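Local coordinates for uncharacterized protein (Bacteroides ovatus, PDB 4IRT) that is of unknown function but, as a BNR-repeat beta-propeller protein, is a putative neuraminidase that may act on sialic acid-containing glycans, at residues 358-369 and 381-389; 263-271 and 312-321. All coordinates share one frame; numbering follows the deposited sequence.

Interaction 1 of 2, residues 358-369 and 381-389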
loop_
_atom_site.group_PDB
_atom_site.type_symbol
_atom_site.label_atom_id
_atom_site.label_comp_id
_atom_site.label_asym_id
_atom_site.label_seq_id
_atom_site.Cartn_x
_atom_site.Cartn_y
_atom_site.Cartn_z
ATOM N N THR A 358 6.403 -3.820 18.929
ATOM C CA THR A 358 5.409 -4.213 19.913
ATOM C C THR A 358 5.925 -5.407 20.702
ATOM O O THR A 358 6.742 -6.184 20.217
ATOM C CB THR A 358 4.048 -4.599 19.288
ATOM O OG1 THR A 358 4.181 -5.701 18.375
ATOM C CG2 THR A 358 3.390 -3.393 18.581
ATOM N N ASP A 359 5.449 -5.542 21.929
ATOM C CA ASP A 359 5.818 -6.696 22.739
ATOM C C ASP A 359 4.779 -7.804 22.602
ATOM O O ASP A 359 4.952 -8.880 23.161
ATOM C CB ASP A 359 6.055 -6.303 24.210
ATOM C CG ASP A 359 4.802 -5.798 24.918
ATOM O OD1 ASP A 359 3.674 -6.055 24.453
ATOM O OD2 ASP A 359 4.960 -5.145 25.976
ATOM N N PHE A 360 3.713 -7.525 21.861
ATOM C CA PHE A 360 2.608 -8.471 21.635
ATOM C C PHE A 360 2.460 -8.839 20.160
ATOM O O PHE A 360 2.837 -8.073 19.276
ATOM C CB PHE A 360 1.252 -7.906 22.162
ATOM C CG PHE A 360 0.866 -6.584 21.574
ATOM C CD1 PHE A 360 0.153 -6.495 20.395
ATOM C CD2 PHE A 360 1.246 -5.393 22.210
ATOM C CE1 PHE A 360 -0.205 -5.265 19.854
ATOM C CE2 PHE A 360 0.899 -4.151 21.675
ATOM C CZ PHE A 360 0.170 -4.090 20.485
ATOM N N SER A 361 1.867 -10.000 19.920
ATOM C CA SER A 361 1.567 -10.490 18.563
ATOM C C SER A 361 0.410 -9.739 17.957
ATOM O O SER A 361 -0.606 -9.523 18.616
ATOM C CB SER A 361 1.171 -11.967 18.607
ATOM O OG SER A 361 0.616 -12.369 17.380
ATOM N N VAL A 362 0.554 -9.364 16.704
ATOM C CA VAL A 362 -0.531 -8.795 15.907
ATOM C C VAL A 362 -1.014 -9.773 14.835
ATOM O O VAL A 362 -1.806 -9.402 13.963
ATOM C CB VAL A 362 -0.131 -7.441 15.272
ATOM C CG1 VAL A 362 -0.129 -6.341 16.318
ATOM C CG2 VAL A 362 1.228 -7.520 14.561
ATOM N N ASP A 363 -0.527 -11.019 14.933
ATOM C CA ASP A 363 -0.899 -12.153 14.091
ATOM C C ASP A 363 -0.916 -11.859 12.574
ATOM O O ASP A 363 0.146 -11.750 11.969
ATOM C CB ASP A 363 -2.210 -12.765 14.589
ATOM C CG ASP A 363 -2.536 -14.097 13.928
ATOM O OD1 ASP A 363 -1.631 -14.797 13.438
ATOM O OD2 ASP A 363 -3.698 -14.470 13.913
ATOM N N ALA A 364 -2.096 -11.692 11.977
ATOM C CA ALA A 364 -2.212 -11.552 10.496
ATOM C C ALA A 364 -1.986 -10.138 9.974
ATOM O O ALA A 364 -2.050 -9.897 8.762
ATOM C CB ALA A 364 -3.572 -12.043 10.053
ATOM N N TRP A 365 -1.757 -9.204 10.879
ATOM C CA TRP A 365 -1.466 -7.814 10.537
ATOM C C TRP A 365 -0.358 -7.692 9.474
ATOM O O TRP A 365 0.636 -8.446 9.497
ATOM C CB TRP A 365 -1.023 -7.073 11.800
ATOM C CG TRP A 365 -0.506 -5.661 11.638
ATOM C CD1 TRP A 365 -1.242 -4.537 11.741
ATOM C CD2 TRP A 365 0.851 -5.231 11.451
ATOM N NE1 TRP A 365 -0.467 -3.440 11.586
ATOM C CE2 TRP A 365 0.831 -3.829 11.410
ATOM C CE3 TRP A 365 2.072 -5.888 11.265
ATOM C CZ2 TRP A 365 1.976 -3.070 11.233
ATOM C CZ3 TRP A 365 3.214 -5.123 11.075
ATOM C CH2 TRP A 365 3.156 -3.731 11.087
ATOM N N GLU A 366 -0.599 -6.784 8.528
ATOM C CA GLU A 366 0.432 -6.230 7.703
ATOM C C GLU A 366 0.506 -4.728 7.909
ATOM O O GLU A 366 -0.494 -4.075 8.243
ATOM C CB GLU A 366 0.196 -6.540 6.231
ATOM C CG GLU A 366 0.008 -8.004 5.871
ATOM C CD GLU A 366 -0.146 -8.193 4.374
ATOM O OE1 GLU A 366 -1.105 -7.636 3.785
ATOM O OE2 GLU A 366 0.665 -8.932 3.790
ATOM N N PRO A 367 1.682 -4.136 7.672
ATOM C CA PRO A 367 1.809 -2.693 7.872
ATOM C C PRO A 367 1.156 -1.801 6.841
ATOM O O PRO A 367 1.128 -2.122 5.641
ATOM C CB PRO A 367 3.320 -2.444 7.809
ATOM C CG PRO A 367 3.857 -3.629 7.034
ATOM C CD PRO A 367 2.961 -4.781 7.318
ATOM N N SER A 368 0.571 -0.709 7.353
ATOM C CA SER A 368 0.268 0.476 6.554
ATOM C C SER A 368 0.681 1.677 7.428
ATOM O O SER A 368 0.700 1.588 8.679
ATOM C CB SER A 368 -1.214 0.544 6.123
ATOM O OG SER A 368 -2.097 0.409 7.223
ATOM N N HIS A 369 1.080 2.766 6.788
ATOM C CA HIS A 369 1.654 3.916 7.504
ATOM C C HIS A 369 1.202 5.245 6.928
ATOM O O HIS A 369 0.646 5.316 5.809
ATOM C CB HIS A 369 3.197 3.827 7.483
ATOM C CG HIS A 369 3.847 4.295 6.201
ATOM N ND1 HIS A 369 3.947 3.515 5.073
ATOM C CD2 HIS A 369 4.506 5.444 5.917
ATOM C CE1 HIS A 369 4.615 4.172 4.136
ATOM N NE2 HIS A 369 4.957 5.352 4.618
ATOM N N HIS A 381 4.449 6.852 11.565
ATOM C CA HIS A 381 3.288 6.410 12.327
ATOM C C HIS A 381 2.685 5.253 11.578
ATOM O O HIS A 381 2.466 5.336 10.355
ATOM C CB HIS A 381 2.275 7.535 12.474
ATOM C CG HIS A 381 2.689 8.608 13.440
ATOM N ND1 HIS A 381 1.801 9.550 13.908
ATOM C CD2 HIS A 381 3.886 8.904 14.017
ATOM C CE1 HIS A 381 2.424 10.382 14.729
ATOM N NE2 HIS A 381 3.694 10.017 14.809
ATOM N N LEU A 382 2.466 4.173 12.314
ATOM C CA LEU A 382 1.899 2.942 11.788
ATOM C C LEU A 382 0.502 2.683 12.339
ATOM O O LEU A 382 0.229 2.874 13.544
ATOM C CB LEU A 382 2.809 1.763 12.155
ATOM C CG LEU A 382 4.253 1.777 11.673
ATOM C CD1 LEU A 382 5.083 0.675 12.314
ATOM C CD2 LEU A 382 4.258 1.606 10.164
ATOM N N PHE A 383 -0.357 2.169 11.458
ATOM C CA PHE A 383 -1.651 1.587 11.810
ATOM C C PHE A 383 -1.397 0.186 12.365
ATOM O O PHE A 383 -0.960 -0.713 11.639
ATOM C CB PHE A 383 -2.559 1.513 10.563
ATOM C CG PHE A 383 -4.002 1.077 10.845
ATOM C CD1 PHE A 383 -4.302 -0.241 11.216
ATOM C CD2 PHE A 383 -5.058 1.974 10.737
ATOM C CE1 PHE A 383 -5.626 -0.649 11.482
ATOM C CE2 PHE A 383 -6.366 1.571 10.980
ATOM C CZ PHE A 383 -6.669 0.260 11.370
ATOM N N VAL A 384 -1.687 -0.015 13.640
ATOM C CA VAL A 384 -1.366 -1.277 14.318
ATOM C C VAL A 384 -2.632 -1.837 14.983
ATOM O O VAL A 384 -3.272 -1.164 15.765
ATOM C CB VAL A 384 -0.260 -1.058 15.354
ATOM C CG1 VAL A 384 -0.026 -2.310 16.191
ATOM C CG2 VAL A 384 1.032 -0.678 14.642
ATOM N N GLN A 385 -2.942 -3.093 14.680
ATOM C CA GLN A 385 -4.098 -3.795 15.239
ATOM C C GLN A 385 -3.853 -5.290 15.065
ATOM O O GLN A 385 -3.456 -5.732 13.994
ATOM C CB GLN A 385 -5.373 -3.443 14.476
ATOM C CG GLN A 385 -6.598 -4.050 15.086
ATOM C CD GLN A 385 -7.810 -4.019 14.215
ATOM O OE1 GLN A 385 -7.740 -3.777 13.013
ATOM N NE2 GLN A 385 -8.954 -4.275 14.827
ATOM N N HIS A 386 -4.078 -6.042 16.132
ATOM C CA HIS A 386 -4.077 -7.508 16.047
ATOM C C HIS A 386 -5.297 -7.962 15.237
ATOM O O HIS A 386 -6.419 -7.617 15.584
ATOM C CB HIS A 386 -4.195 -8.073 17.453
ATOM C CG HIS A 386 -4.258 -9.563 17.486
ATOM N ND1 HIS A 386 -3.176 -10.342 17.821
ATOM C CD2 HIS A 386 -5.269 -10.414 17.204
ATOM C CE1 HIS A 386 -3.529 -11.620 17.768
ATOM N NE2 HIS A 386 -4.801 -11.689 17.411
ATOM N N THR A 387 -5.075 -8.772 14.206
ATOM C CA THR A 387 -6.152 -9.374 13.456
ATOM C C THR A 387 -5.799 -10.835 13.135
ATOM O O THR A 387 -4.634 -11.212 13.146
ATOM C CB THR A 387 -6.434 -8.632 12.110
ATOM O OG1 THR A 387 -5.252 -8.650 11.299
ATOM C CG2 THR A 387 -6.838 -7.215 12.325
ATOM N N ARG A 388 -6.829 -11.611 12.806
ATOM C CA ARG A 388 -6.684 -13.026 12.472
ATOM C C ARG A 388 -6.976 -13.230 10.983
ATOM O O ARG A 388 -7.671 -12.426 10.372
ATOM C CB ARG A 388 -7.636 -13.883 13.335
ATOM C CG ARG A 388 -7.373 -15.382 13.231
ATOM C CD ARG A 388 -7.934 -16.213 14.381
ATOM N NE ARG A 388 -7.455 -15.765 15.695
ATOM C CZ ARG A 388 -7.794 -16.330 16.845
ATOM N NH1 ARG A 388 -8.609 -17.384 16.851
ATOM N NH2 ARG A 388 -7.335 -15.834 17.993
ATOM N N GLN A 389 -6.433 -14.310 10.431
ATOM C CA GLN A 389 -6.766 -14.773 9.083
ATOM C C GLN A 389 -7.995 -15.670 9.188
ATOM O O GLN A 389 -7.857 -16.877 9.459
ATOM C CB GLN A 389 -5.620 -15.610 8.521
ATOM C CG GLN A 389 -5.919 -16.332 7.210
ATOM C CD GLN A 389 -5.257 -15.671 6.020
ATOM O OE1 GLN A 389 -4.547 -16.321 5.243
ATOM N NE2 GLN A 389 -5.474 -14.366 5.878
HETATM O O HOH W 1 -4.544 -15.874 11.772
HETATM O O HOH W 2 -5.394 -14.116 16.111
#
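D363 and T387 form a single backbone bridge at one end of the contact and H369 and L382 another at the far end, where F383 N donates to S368 O (3.0 Å). Near the first bridge, a type II' turn from V362 to W365 points A364 N at T387 O, a 2.8 Å bond. Between the bridges lies the indole of W365. Its CG stands anti to the main-chain nitrogen (chi1 172°), which carries the ring along strand 381-385 until NE1 meets F383 O at 2.8 Å; the acceptor lies in the indole plane and offers a lone pair. With an alanine here, F383 O would probably lose its indole donor and a gap would open beside V384 and Q385. The imidazole of H386 is held at both nitrogens: ND1 gives a nearly straight bond (174°) to S361 O, and NE2 meets a water that donates to D363 OD2 and accepts from R388 NE. In the R388 conformer given, this water links carboxylate and guanidinium, D363 OD2 and R388 NE being 4.4 Å apart, beyond a salt bridge. A second water donates to the same OD2 and accepts from Q389 N. On the apolar side V362 CG1 meets V384 CG1 at 4.0 Å, the two side chains crossing roughly at a right angle. Strand 381-385 forms an antiparallel sheet with 401-407 and 5-12, so both chain ends share one propeller blade; the loop after strand 353-356 of the preceding blade lies against its edge, and I329 of strand 325-330 packs on W365, P367 and L382.

Interaction 2 of 2, residues 263-271 and 312-321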
loop_
_atom_site.group_PDB
_atom_site.type_symbol
_atom_site.label_atom_id
_atom_site.label_comp_id
_atom_site.label_asym_id
_atom_site.label_seq_id
_atom_site.Cartn_x
_atom_site.Cartn_y
_atom_site.Cartn_z
ATOM N N ASN A 263 14.820 8.694 -6.185
ATOM C CA ASN A 263 15.237 7.298 -6.400
ATOM C C ASN A 263 14.223 6.305 -5.774
ATOM O O ASN A 263 13.818 6.496 -4.625
ATOM C CB ASN A 263 16.615 7.051 -5.811
ATOM C CG ASN A 263 17.698 7.808 -6.562
ATOM O OD1 ASN A 263 17.670 7.925 -7.794
ATOM N ND2 ASN A 263 18.601 8.362 -5.826
ATOM N N PRO A 264 13.808 5.265 -6.540
ATOM C CA PRO A 264 12.757 4.333 -6.088
ATOM C C PRO A 264 13.312 3.184 -5.281
ATOM O O PRO A 264 14.403 2.686 -5.588
ATOM C CB PRO A 264 12.172 3.775 -7.391
ATOM C CG PRO A 264 13.373 3.810 -8.344
ATOM C CD PRO A 264 14.089 5.099 -7.977
ATOM N N TYR A 265 12.521 2.746 -4.306
ATOM C CA TYR A 265 12.828 1.634 -3.427
ATOM C C TYR A 265 11.610 0.719 -3.370
ATOM O O TYR A 265 10.502 1.204 -3.197
ATOM C CB TYR A 265 13.107 2.111 -2.014
ATOM C CG TYR A 265 14.359 2.920 -1.877
ATOM C CD1 TYR A 265 14.386 4.225 -2.314
ATOM C CD2 TYR A 265 15.501 2.383 -1.321
ATOM C CE1 TYR A 265 15.535 4.993 -2.192
ATOM C CE2 TYR A 265 16.663 3.135 -1.203
ATOM C CZ TYR A 265 16.672 4.440 -1.646
ATOM O OH TYR A 265 17.801 5.228 -1.540
ATOM N N ILE A 266 11.817 -0.592 -3.534
ATOM C CA ILE A 266 10.700 -1.563 -3.567
ATOM C C ILE A 266 10.938 -2.639 -2.510
ATOM O O ILE A 266 12.005 -3.206 -2.477
ATOM C CB ILE A 266 10.596 -2.234 -4.943
ATOM C CG1 ILE A 266 10.414 -1.177 -6.033
ATOM C CG2 ILE A 266 9.471 -3.275 -4.937
ATOM C CD1 ILE A 266 10.817 -1.577 -7.456
ATOM N N ALA A 267 9.949 -2.894 -1.658
ATOM C CA ALA A 267 10.071 -3.872 -0.568
ATOM C C ALA A 267 9.196 -5.086 -0.839
ATOM O O ALA A 267 8.009 -4.966 -1.162
ATOM C CB ALA A 267 9.692 -3.241 0.756
ATOM N N THR A 268 9.796 -6.264 -0.742
ATOM C CA THR A 268 9.108 -7.494 -1.038
ATOM C C THR A 268 9.860 -8.661 -0.426
ATOM O O THR A 268 10.694 -8.469 0.482
ATOM C CB THR A 268 8.864 -7.686 -2.576
ATOM O OG1 THR A 268 8.032 -8.818 -2.786
ATOM C CG2 THR A 268 10.190 -7.896 -3.344
ATOM N N TYR A 269 9.515 -9.882 -0.867
ATOM C CA TYR A 269 10.239 -11.071 -0.458
ATOM C C TYR A 269 10.264 -12.164 -1.540
ATOM O O TYR A 269 9.430 -12.191 -2.435
ATOM C CB TYR A 269 9.752 -11.633 0.891
ATOM C CG TYR A 269 8.314 -12.165 0.976
ATOM C CD1 TYR A 269 7.962 -13.387 0.407
ATOM C CD2 TYR A 269 7.339 -11.456 1.665
ATOM C CE1 TYR A 269 6.666 -13.877 0.501
ATOM C CE2 TYR A 269 6.019 -11.931 1.785
ATOM C CZ TYR A 269 5.687 -13.127 1.196
ATOM O OH TYR A 269 4.411 -13.631 1.293
ATOM N N TRP A 270 11.283 -13.010 -1.461
ATOM C CA TRP A 270 11.432 -14.210 -2.284
ATOM C C TRP A 270 12.568 -15.076 -1.695
ATOM O O TRP A 270 13.344 -14.608 -0.864
ATOM C CB TRP A 270 11.671 -13.834 -3.770
ATOM C CG TRP A 270 13.041 -13.184 -4.053
ATOM C CD1 TRP A 270 14.239 -13.830 -4.224
ATOM C CD2 TRP A 270 13.308 -11.791 -4.272
ATOM N NE1 TRP A 270 15.238 -12.922 -4.494
ATOM C CE2 TRP A 270 14.696 -11.666 -4.526
ATOM C CE3 TRP A 270 12.512 -10.647 -4.305
ATOM C CZ2 TRP A 270 15.292 -10.442 -4.775
ATOM C CZ3 TRP A 270 13.130 -9.415 -4.532
ATOM C CH2 TRP A 270 14.484 -9.329 -4.763
ATOM N N ARG A 271 12.672 -16.334 -2.129
ATOM C CA ARG A 271 13.704 -17.249 -1.597
ATOM C C ARG A 271 15.024 -17.247 -2.376
ATOM O O ARG A 271 15.083 -16.904 -3.567
ATOM C CB ARG A 271 13.195 -18.698 -1.500
ATOM C CG ARG A 271 12.979 -19.423 -2.828
ATOM C CD ARG A 271 12.609 -20.900 -2.616
ATOM N NE ARG A 271 12.302 -21.511 -3.913
ATOM C CZ ARG A 271 13.212 -21.994 -4.762
ATOM N NH1 ARG A 271 14.506 -21.975 -4.462
ATOM N NH2 ARG A 271 12.839 -22.469 -5.951
ATOM N N ILE A 312 -0.155 -16.657 5.572
ATOM C CA ILE A 312 1.260 -16.589 5.247
ATOM C C ILE A 312 1.990 -16.128 6.531
ATOM O O ILE A 312 1.570 -15.157 7.186
ATOM C CB ILE A 312 1.541 -15.647 4.066
ATOM C CG1 ILE A 312 0.744 -16.077 2.825
ATOM C CG2 ILE A 312 3.023 -15.652 3.745
ATOM C CD1 ILE A 312 0.591 -14.995 1.785
ATOM N N PRO A 313 3.076 -16.820 6.903
ATOM C CA PRO A 313 3.750 -16.585 8.178
ATOM C C PRO A 313 4.447 -15.245 8.323
ATOM O O PRO A 313 4.860 -14.890 9.428
ATOM C CB PRO A 313 4.818 -17.697 8.225
ATOM C CG PRO A 313 4.502 -18.630 7.125
ATOM C CD PRO A 313 3.721 -17.883 6.117
ATOM N N ILE A 314 4.635 -14.535 7.211
ATOM C CA ILE A 314 5.245 -13.217 7.254
ATOM C C ILE A 314 4.341 -12.212 6.517
ATOM O O ILE A 314 3.558 -12.573 5.620
ATOM C CB ILE A 314 6.674 -13.191 6.676
ATOM C CG1 ILE A 314 6.688 -13.492 5.195
ATOM C CG2 ILE A 314 7.578 -14.198 7.392
ATOM C CD1 ILE A 314 8.057 -13.433 4.568
ATOM N N ALA A 315 4.446 -10.950 6.924
ATOM C CA ALA A 315 3.685 -9.878 6.306
ATOM C C ALA A 315 4.399 -9.316 5.103
ATOM O O ALA A 315 5.625 -9.249 5.077
ATOM C CB ALA A 315 3.455 -8.759 7.302
ATOM N N ARG A 316 3.635 -8.845 4.138
ATOM C CA ARG A 316 4.211 -8.008 3.108
ATOM C C ARG A 316 4.648 -6.660 3.753
ATOM O O ARG A 316 4.001 -6.156 4.669
ATOM C CB ARG A 316 3.221 -7.797 1.996
ATOM C CG ARG A 316 2.992 -9.084 1.240
ATOM C CD ARG A 316 1.863 -8.996 0.258
ATOM N NE ARG A 316 0.596 -8.851 0.952
ATOM C CZ ARG A 316 -0.590 -8.960 0.376
ATOM N NH1 ARG A 316 -0.693 -9.171 -0.922
ATOM N NH2 ARG A 316 -1.685 -8.804 1.102
ATOM N N PRO A 317 5.784 -6.119 3.317
ATOM C CA PRO A 317 6.410 -5.038 4.053
ATOM C C PRO A 317 6.103 -3.620 3.614
ATOM O O PRO A 317 5.603 -3.379 2.502
ATOM C CB PRO A 317 7.891 -5.335 3.845
ATOM C CG PRO A 317 7.948 -5.864 2.458
ATOM C CD PRO A 317 6.719 -6.741 2.356
ATOM N N ARG A 318 6.443 -2.679 4.486
ATOM C CA ARG A 318 6.464 -1.243 4.135
ATOM C C ARG A 318 7.844 -0.690 4.464
ATOM O O ARG A 318 8.561 -1.260 5.291
ATOM C CB ARG A 318 5.423 -0.434 4.915
ATOM C CG ARG A 318 3.950 -0.732 4.625
ATOM C CD ARG A 318 3.439 0.114 3.510
ATOM N NE ARG A 318 2.010 0.003 3.184
ATOM C CZ ARG A 318 1.183 1.035 3.110
ATOM N NH1 ARG A 318 1.572 2.273 3.439
ATOM N NH2 ARG A 318 -0.065 0.833 2.745
ATOM N N ILE A 319 8.199 0.418 3.816
ATOM C CA ILE A 319 9.478 1.083 4.029
ATOM C C ILE A 319 9.312 2.598 4.007
ATOM O O ILE A 319 8.436 3.152 3.313
ATOM C CB ILE A 319 10.522 0.725 2.948
ATOM C CG1 ILE A 319 9.929 0.858 1.529
ATOM C CG2 ILE A 319 11.100 -0.658 3.165
ATOM C CD1 ILE A 319 10.979 0.755 0.432
ATOM N N VAL A 320 10.177 3.274 4.747
ATOM C CA VAL A 320 10.430 4.696 4.489
ATOM C C VAL A 320 11.939 4.885 4.386
ATOM O O VAL A 320 12.712 4.121 4.975
ATOM C CB VAL A 320 9.802 5.634 5.536
ATOM C CG1 VAL A 320 8.271 5.525 5.485
ATOM C CG2 VAL A 320 10.353 5.387 6.935
ATOM N N VAL A 321 12.326 5.882 3.597
ATOM C CA VAL A 321 13.716 6.144 3.309
ATOM C C VAL A 321 14.068 7.615 3.587
ATOM O O VAL A 321 13.265 8.525 3.336
ATOM C CB VAL A 321 14.041 5.791 1.855
ATOM C CG1 VAL A 321 15.543 5.908 1.561
ATOM C CG2 VAL A 321 13.559 4.389 1.539
HETATM O O HOH W 3 2.968 -12.158 3.066
#
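Y265 and Y269 each receive an aliphatic side chain over a ring face where strand 264-271 of one beta-propeller blade packs on the next, Y265 against strand 318-321 and Y269 against the loop that leads into it. V321 lies across the Y265 ring at about a right angle, its CG2 3.9 Å from the centroid and only 14° off the normal, while CG1 reaches CZ. Beside it, I319 CD1 touches Y265 CB at 3.5 Å. I319 CG1 lies between its main-chain nitrogen and carbonyl carbon (chi1 48°), and from there the extended chain carries CD1 to the tyrosine. P317 CG packs 3.6 Å from A267 CB, with I319 CG2 alongside. At the other end I314 CD1 sits over the Y269 face, 3.7 Å from the centroid, and I312 CG2 approaches the hydroxyl. No direct hydrogen bond joins the segments; the axes of strands 264-271 and 318-321 come within 7.1 Å, their N-to-C directions 153° apart and so roughly antiparallel. Farther out, Y328 of strand 325-330 covers A267, P317 and I319, and backbone bonds tie Y265 and A267 to strand 255-258. A water in the plane of the Y269 ring lies 2.7 Å from Y269 OH and donates to I314 O.

Both contacts are largely buried, but interaction 1 has the more polar chemistry, with direct hydrogen bonds between its segments and a water-bridged cluster at its partly exposed end. Interaction 2 lies closer to the centre of the chain and relies on apolar packing, with one water as its polar bridge. Each involves the sheet that begins with strand 318-322: interaction 2 packs that strand against the preceding blade, and interaction 1 sets the loop after its last strand, 353-356, against strand 381-385 of the following sheet. Their centres are about 15 Å apart, yet they meet directly where E366 OE2 forms a 2.8 Å salt bridge with R316 NE and P367 packs on R316 and R318.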